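Local atomic coordinates of putative cytosine/guanine deaminase (Unidentified, PDB entry 2PAJ), a protein that catalyses the zinc-dependent deamination of 2-amino-4-hydroxypteridines such as isoxanthopterin, releasing ammonium and leaving the 2,4-dihydroxypteridine. Residues A235-R239 against D275-V281; V350-W354 against V435-G439. All blocks are in the same frame, centred on the assembly; numbering follows the deposited sequence.

Interaction 1: residues A235-R239 against D275-V281; sequences AAVAR and DWLGSDV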
loop_
_atom_site.group_PDB
_atom_site.type_symbol
_atom_site.label_atom_id
_atom_site.label_comp_id
_atom_site.label_asym_id
_atom_site.label_seq_id
_atom_site.Cartn_x
_atom_site.Cartn_y
_atom_site.Cartn_z
ATOM N N ALA A 235 1.217 -17.752 13.763
ATOM C CA ALA A 235 1.881 -16.565 14.295
ATOM C C ALA A 235 3.341 -16.887 14.619
ATOM O O ALA A 235 4.242 -16.100 14.333
ATOM C CB ALA A 235 1.160 -16.090 15.550
ATOM N N ALA A 236 3.554 -18.058 15.211
ATOM C CA ALA A 236 4.877 -18.524 15.596
ATOM C C ALA A 236 5.844 -18.642 14.429
ATOM O O ALA A 236 7.034 -18.352 14.568
ATOM C CB ALA A 236 4.759 -19.860 16.294
ATOM N N VAL A 237 5.348 -19.087 13.283
ATOM C CA VAL A 237 6.206 -19.245 12.117
ATOM C C VAL A 237 6.661 -17.884 11.613
ATOM O O VAL A 237 7.846 -17.675 11.327
ATOM C CB VAL A 237 5.471 -19.974 10.992
ATOM C CG1 VAL A 237 6.392 -20.172 9.807
ATOM C CG2 VAL A 237 4.960 -21.304 11.501
ATOM N N ALA A 238 5.705 -16.962 11.504
ATOM C CA ALA A 238 5.976 -15.606 11.053
ATOM C C ALA A 238 7.038 -14.997 11.946
ATOM O O ALA A 238 8.058 -14.506 11.474
ATOM C CB ALA A 238 4.705 -14.775 11.117
ATOM N N ARG A 239 6.795 -15.038 13.248
ATOM C CA ARG A 239 7.737 -14.477 14.201
ATOM C C ARG A 239 9.078 -15.185 14.172
ATOM O O ARG A 239 10.121 -14.556 14.336
ATOM C CB ARG A 239 7.136 -14.507 15.598
ATOM C CG ARG A 239 5.917 -13.610 15.712
ATOM C CD ARG A 239 5.765 -13.084 17.115
ATOM N NE ARG A 239 4.715 -12.082 17.192
ATOM C CZ ARG A 239 3.429 -12.347 17.360
ATOM N NH1 ARG A 239 3.020 -13.591 17.475
ATOM N NH2 ARG A 239 2.551 -11.359 17.409
ATOM N N ASP A 275 -2.166 -15.121 20.022
ATOM C CA ASP A 275 -0.919 -14.557 19.512
ATOM C C ASP A 275 -1.044 -13.721 18.236
ATOM O O ASP A 275 -0.143 -13.735 17.392
ATOM C CB ASP A 275 0.102 -15.680 19.274
ATOM C CG ASP A 275 0.424 -16.471 20.544
ATOM O OD1 ASP A 275 0.823 -15.856 21.563
ATOM O OD2 ASP A 275 0.278 -17.713 20.520
ATOM N N TRP A 276 -2.143 -12.978 18.103
ATOM C CA TRP A 276 -2.352 -12.168 16.913
ATOM C C TRP A 276 -2.488 -10.665 17.124
ATOM O O TRP A 276 -3.294 -10.001 16.472
ATOM C CB TRP A 276 -3.546 -12.693 16.101
ATOM C CG TRP A 276 -3.100 -13.560 14.996
ATOM C CD1 TRP A 276 -2.713 -14.874 15.082
ATOM C CD2 TRP A 276 -2.831 -13.153 13.646
ATOM N NE1 TRP A 276 -2.210 -15.306 13.875
ATOM C CE2 TRP A 276 -2.268 -14.277 12.975
ATOM C CE3 TRP A 276 -3.003 -11.952 12.938
ATOM C CZ2 TRP A 276 -1.874 -14.229 11.625
ATOM C CZ3 TRP A 276 -2.616 -11.906 11.602
ATOM C CH2 TRP A 276 -2.056 -13.041 10.957
ATOM N N LEU A 277 -1.690 -10.134 18.041
ATOM C CA LEU A 277 -1.654 -8.702 18.300
ATOM C C LEU A 277 -0.184 -8.359 18.491
ATOM O O LEU A 277 0.662 -9.246 18.553
ATOM C CB LEU A 277 -2.436 -8.318 19.563
ATOM C CG LEU A 277 -3.961 -8.473 19.653
ATOM C CD1 LEU A 277 -4.456 -7.741 20.893
ATOM C CD2 LEU A 277 -4.636 -7.921 18.416
ATOM N N GLY A 278 0.117 -7.072 18.592
ATOM C CA GLY A 278 1.492 -6.643 18.763
ATOM C C GLY A 278 1.875 -5.725 17.633
ATOM O O GLY A 278 1.242 -5.742 16.591
ATOM N N SER A 279 2.906 -4.918 17.840
ATOM C CA SER A 279 3.359 -3.975 16.819
ATOM C C SER A 279 3.809 -4.744 15.594
ATOM O O SER A 279 4.162 -4.172 14.566
ATOM C CB SER A 279 4.510 -3.142 17.369
ATOM O OG SER A 279 5.412 -3.965 18.084
ATOM N N ASP A 280 3.776 -6.061 15.752
ATOM C CA ASP A 280 4.147 -7.072 14.772
ATOM C C ASP A 280 3.063 -7.191 13.693
ATOM O O ASP A 280 3.347 -7.411 12.518
ATOM C CB ASP A 280 4.223 -8.408 15.523
ATOM C CG ASP A 280 5.484 -9.174 15.253
ATOM O OD1 ASP A 280 5.729 -9.541 14.090
ATOM O OD2 ASP A 280 6.238 -9.422 16.214
ATOM N N VAL A 281 1.818 -7.050 14.143
ATOM C CA VAL A 281 0.611 -7.198 13.332
ATOM C C VAL A 281 -0.159 -5.906 12.996
ATOM O O VAL A 281 -0.025 -4.901 13.680
ATOM C CB VAL A 281 -0.372 -8.130 14.084
ATOM C CG1 VAL A 281 -1.399 -8.715 13.134
ATOM C CG2 VAL A 281 0.402 -9.197 14.819
#

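Interaction 2: residues V350-W354 against V435-G439; sequences VHMTW and VASGG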
loop_
_atom_site.group_PDB
_atom_site.type_symbol
_atom_site.label_atom_id
_atom_site.label_comp_id
_atom_site.label_asym_id
_atom_site.label_seq_id
_atom_site.Cartn_x
_atom_site.Cartn_y
_atom_site.Cartn_z
ATOM N N VAL A 350 -6.675 9.151 -0.187
ATOM C CA VAL A 350 -6.239 10.182 0.735
ATOM C C VAL A 350 -7.261 11.329 0.774
ATOM O O VAL A 350 -7.505 11.937 1.818
ATOM C CB VAL A 350 -4.832 10.663 0.310
ATOM C CG1 VAL A 350 -4.591 12.096 0.695
ATOM C CG2 VAL A 350 -3.797 9.758 0.950
ATOM N N HIS A 351 -7.884 11.595 -0.368
ATOM C CA HIS A 351 -8.884 12.642 -0.466
ATOM C C HIS A 351 -10.114 12.293 0.362
ATOM O O HIS A 351 -10.680 13.137 1.058
ATOM C CB HIS A 351 -9.292 12.819 -1.916
ATOM C CG HIS A 351 -10.182 13.996 -2.149
ATOM N ND1 HIS A 351 -11.163 14.006 -3.113
ATOM C CD2 HIS A 351 -10.208 15.220 -1.574
ATOM C CE1 HIS A 351 -11.754 15.186 -3.127
ATOM N NE2 HIS A 351 -11.193 15.941 -2.203
ATOM N N MET A 352 -10.529 11.039 0.263
ATOM C CA MET A 352 -11.688 10.549 0.989
ATOM C C MET A 352 -11.398 10.502 2.488
ATOM O O MET A 352 -12.278 10.758 3.312
ATOM C CB MET A 352 -12.059 9.152 0.478
ATOM C CG MET A 352 -13.314 8.545 1.107
ATOM S SD MET A 352 -14.859 9.343 0.645
ATOM C CE MET A 352 -15.237 10.247 2.126
ATOM N N THR A 353 -10.156 10.171 2.831
ATOM C CA THR A 353 -9.729 10.087 4.218
ATOM C C THR A 353 -9.833 11.455 4.872
ATOM O O THR A 353 -10.394 11.599 5.958
ATOM C CB THR A 353 -8.280 9.616 4.302
ATOM O OG1 THR A 353 -8.114 8.455 3.492
ATOM C CG2 THR A 353 -7.912 9.274 5.729
ATOM N N TRP A 354 -9.282 12.458 4.201
ATOM C CA TRP A 354 -9.317 13.816 4.714
ATOM C C TRP A 354 -10.740 14.345 4.866
ATOM O O TRP A 354 -11.086 14.908 5.902
ATOM C CB TRP A 354 -8.522 14.739 3.799
ATOM C CG TRP A 354 -8.496 16.168 4.252
ATOM C CD1 TRP A 354 -7.968 16.665 5.418
ATOM C CD2 TRP A 354 -9.010 17.290 3.533
ATOM N NE1 TRP A 354 -8.126 18.027 5.462
ATOM C CE2 TRP A 354 -8.761 18.439 4.323
ATOM C CE3 TRP A 354 -9.662 17.434 2.304
ATOM C CZ2 TRP A 354 -9.132 19.726 3.917
ATOM C CZ3 TRP A 354 -10.035 18.703 1.901
ATOM C CH2 TRP A 354 -9.768 19.843 2.712
ATOM N N VAL A 435 -4.111 16.502 -1.843
ATOM C CA VAL A 435 -5.043 15.832 -0.941
ATOM C C VAL A 435 -6.443 16.423 -0.909
ATOM O O VAL A 435 -7.419 15.704 -0.697
ATOM C CB VAL A 435 -4.529 15.884 0.487
ATOM C CG1 VAL A 435 -5.578 15.346 1.436
ATOM C CG2 VAL A 435 -3.225 15.141 0.588
ATOM N N ALA A 436 -6.535 17.734 -1.121
ATOM C CA ALA A 436 -7.813 18.425 -1.049
ATOM C C ALA A 436 -8.519 18.759 -2.363
ATOM O O ALA A 436 -9.739 18.875 -2.388
ATOM C CB ALA A 436 -7.643 19.688 -0.216
ATOM N N SER A 437 -7.771 18.888 -3.455
ATOM C CA SER A 437 -8.359 19.268 -4.742
ATOM C C SER A 437 -9.105 18.207 -5.538
ATOM O O SER A 437 -9.793 18.528 -6.501
ATOM C CB SER A 437 -7.276 19.865 -5.634
ATOM O OG SER A 437 -6.598 20.916 -4.973
ATOM N N GLY A 438 -8.966 16.946 -5.145
ATOM C CA GLY A 438 -9.612 15.884 -5.889
ATOM C C GLY A 438 -8.838 15.672 -7.169
ATOM O O GLY A 438 -7.700 16.103 -7.275
ATOM N N GLY A 439 -9.451 15.020 -8.146
ATOM C CA GLY A 439 -8.769 14.774 -9.406
ATOM C C GLY A 439 -7.525 13.918 -9.267
ATOM O O GLY A 439 -7.553 12.844 -8.671
#

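Interaction 1: residues A235-R239 against D275-V281
Arg239, near the end of helix 228-240, reaches into the curved loop 275-281 in a polar contact on the outside of the barrel. The loop runs from helix 267-273 to strand 281-284. The arginine chain is extended from CG to NE, and this carries the guanidinium in between the two arms of the loop. Two bonds hold it there. Arg239 NH1 donates to the backbone oxygen Asp275 O at 3.2 Å, with an N-H...O angle of 162°. That oxygen lies almost in the guanidinium plane. Arg239 NE forms a salt bridge with Asp280 OD2 at 3.2 Å, and its hydrogen bond is weak. The carboxylate meets the edge of the guanidinium through OD2 alone, and the two planes stand nearly perpendicular, 87° apart. A paired, two-pronged bridge is not made. The third nitrogen, Arg239 NH2, lies 3.1 Å from Leu277 O at a poor angle for a hydrogen bond. The guanidinium thus meets three oxygens round its edge, from both arms of the loop.

One helical turn earlier, Ala235 CB packs against the start of the loop, beside Asp275 O and 3.8 Å from Trp276 NE1. The indole N-H is used elsewhere, on Met231 O of the same helix. Asp275 has positive phi and is the C-prime residue of a Schellman motif that ends helix 267-273. A type I turn from Gly278 to Val281 then leads into the strand, with Val281 N hydrogen-bonded to Gly278 O. The arrangement belongs to the outer layer of the amidohydrolase (beta/alpha)8 barrel, where a helix packs beside the loop that leads into strand 281-284, the neighbour of strand 244-248.

Interaction 2: residues V350-W354 against V435-G439
His351, Trp354 and Val350 of helix 346-359 fan out around the end of helix 433-436. The imidazole is placed by a first torsion that sets CG anti to the backbone N (chi1 -172°). The ring then lies alongside the segment 435-439. Gly438 CA sits over one face in a CH-pi contact, 3.8 Å from the ring centroid and offset toward the rim. His351 NE2 makes a weak hydrogen bond to Ala436 O at 3.3 Å. Its N-H...O angle is only 121°, so the bond is strongly bent. Val435 O lies near the ring at CD2, obliquely, and also makes a CA-H...O contact with His351 CA at 3.4 Å.

Trp354 takes the next turn of the helix. Its six-membered ring meets the Ala436 methyl obliquely, with CZ3 nearest to CB. The same tryptophan has a cation-pi partner in Arg358. Val435 touches both Trp354 and Val350 with its two methyls. Its CG1 meets Trp354 CB at 3.8 Å and also reaches Val350 CG1, which CG2 touches too. The two valines cross at about a right angle. Val386 of helix 383-398 and Trp72 of strand 67-73 also pack on Val350, while Tyr69 of that strand meets Val435.

Gly438 has positive phi, and it is the first residue to leave helical angles after helix 433-436. The chain leaves the helix here, and Gly438 lies against the face of the histidine ring. Far from the zinc site, the contact joins two helices mainly through apolar groups. The weak, bent hydrogen bond and the CH-pi contact probably help orient the imidazole.

In the fold
The chain passes the N-terminal strands and the first barrel strands and helices before it reaches helix 228-240. It then runs through strand 244-248 and helix 267-273, and interaction 1 closes this loop at the lead-in to strand 281-284. The chain continues through strands 303-306 and 331-333 to helix 346-359. There interaction 2 opens. It closes some 80 residues later at helix 433-436, after helix 383-398 and strand 414-418. The two contacts follow in series and neither nests nor crosses. The centres of interactions 1 and 2 lie about 33 Å apart, on opposite sides of the chain's centre. Interaction 1 ties helix 228-240 to the loop before strand 281-284. Interaction 2 joins helix 346-359 to the helix preceding strand 442-448.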